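Local coordinates for lipoprotein (Bacillus anthracis, PDB 4JG9), which is of unknown function but is probably a lipid-anchored cell-envelope protein, folded mainly from antiparallel beta strands, at residues F45-S48 with V49-D52. Sequence-based numbering, arbitrary orientation.
Sequences FHLS and VLKD
Leu50 N donates to Leu47 O over 2.7 Å in a nearly straight bond (166° at the hydrogen), reaching back three residues along the chain. One step further on, Lys51 N repeats the pattern on Ser48 O at 3.0 Å, although here the donor stands well above the carbonyl plane. At the start of the turn Val49 N makes a weak bond of 3.4 Å to His46 O. Apolar side chains line one side of the turn, while Ser48 and Lys51 stay exposed. CD2 of Leu47 lies 3.6 Å from CD1 of Leu50; the two leucines run side by side and point the same way, which their position three residues apart in a tight turn allows. Branched Val49 serves two neighbours with one methyl: CG2 sits between its own backbone N and carbonyl carbon (CG1 takes the place anti to that carbon, chi1 -68°), where it meets His46 O and the Phe45 ring, whose CE1 is 3.9 Å away. Phe45 is buried and large enough to span from the turn to Ile107 and Leu109 of strand 102-110 and Tyr160 of strand 153-161, while Val49 and Leu50 also rest on strand 153-161. On the exposed side Lys51 lays CG against Ser48 O, then extends to a long salt bridge from NZ to Asp52 OD2 at 3.9 Å, polar groups suited to the surface. Val49 O accepts a hydrogen bond from Gln168 NE2, tying the turn to strand 164-173. Successive i to i+3 bonds with helical backbone angles mark a short 3-10 turn in the loop before strand 60-63, packed by its apolar side onto the antiparallel sheet that includes strands 102-110 and 153-161.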
# COMPACT_ATOMS: atom_id res chain seq x y z
N PHE A 45 -0.88 -5.72 11.12
CA PHE A 45 -1.47 -4.49 11.60
C PHE A 45 -2.86 -4.73 12.15
O PHE A 45 -3.71 -5.32 11.50
CB PHE A 45 -1.56 -3.43 10.51
CG PHE A 45 -2.42 -2.27 10.89
CD1 PHE A 45 -1.92 -1.27 11.69
CD2 PHE A 45 -3.73 -2.19 10.47
CE1 PHE A 45 -2.71 -0.20 12.06
CE2 PHE A 45 -4.52 -1.13 10.84
CZ PHE A 45 -4.01 -0.13 11.63
N HIS A 46 -3.09 -4.25 13.36
CA HIS A 46 -4.39 -4.34 14.00
C HIS A 46 -4.78 -2.97 14.49
O HIS A 46 -3.94 -2.19 14.91
CB HIS A 46 -4.36 -5.32 15.16
CG HIS A 46 -3.77 -6.65 14.82
ND1 HIS A 46 -4.41 -7.56 14.01
CD2 HIS A 46 -2.59 -7.22 15.17
CE1 HIS A 46 -3.65 -8.64 13.88
NE2 HIS A 46 -2.54 -8.45 14.58
N LEU A 47 -6.06 -2.67 14.45
CA LEU A 47 -6.57 -1.38 14.87
C LEU A 47 -6.31 -1.13 16.35
O LEU A 47 -6.23 0.01 16.79
CB LEU A 47 -8.05 -1.24 14.54
CG LEU A 47 -8.31 -0.73 13.13
CD1 LEU A 47 -9.80 -0.58 12.89
CD2 LEU A 47 -7.61 0.59 12.92
N SER A 48 -6.22 -2.19 17.13
CA SER A 48 -6.06 -2.01 18.57
C SER A 48 -4.87 -1.13 18.94
O SER A 48 -4.83 -0.63 20.06
CB SER A 48 -5.95 -3.36 19.28
OG SER A 48 -4.85 -4.11 18.80
N VAL A 49 -3.91 -0.94 18.03
CA VAL A 49 -2.78 -0.05 18.34
C VAL A 49 -3.25 1.39 18.51
O VAL A 49 -2.53 2.21 19.07
CB VAL A 49 -1.66 -0.06 17.28
CG1 VAL A 49 -0.95 -1.41 17.27
CG2 VAL A 49 -2.20 0.29 15.90
N LEU A 50 -4.45 1.70 18.02
CA LEU A 50 -5.01 3.04 18.18
C LEU A 50 -5.55 3.31 19.58
O LEU A 50 -5.83 4.47 19.91
CB LEU A 50 -6.16 3.25 17.19
CG LEU A 50 -5.83 3.28 15.71
CD1 LEU A 50 -7.09 3.56 14.91
CD2 LEU A 50 -4.76 4.32 15.43
N LYS A 51 -5.70 2.27 20.39
CA LYS A 51 -6.46 2.35 21.64
C LYS A 51 -6.06 3.47 22.61
O LYS A 51 -6.92 4.20 23.12
CB LYS A 51 -6.51 0.99 22.36
CG LYS A 51 -5.15 0.55 22.92
CD LYS A 51 -5.21 -0.80 23.64
CE LYS A 51 -3.85 -1.12 24.28
NZ LYS A 51 -3.92 -2.22 25.29
N ASP A 52 -4.77 3.64 22.83
CA ASP A 52 -4.31 4.57 23.85
C ASP A 52 -3.56 5.75 23.26
O ASP A 52 -2.81 6.43 23.96
CB ASP A 52 -3.39 3.85 24.83
CG ASP A 52 -4.10 2.76 25.59
OD1 ASP A 52 -5.20 3.03 26.12
OD2 ASP A 52 -3.55 1.64 25.63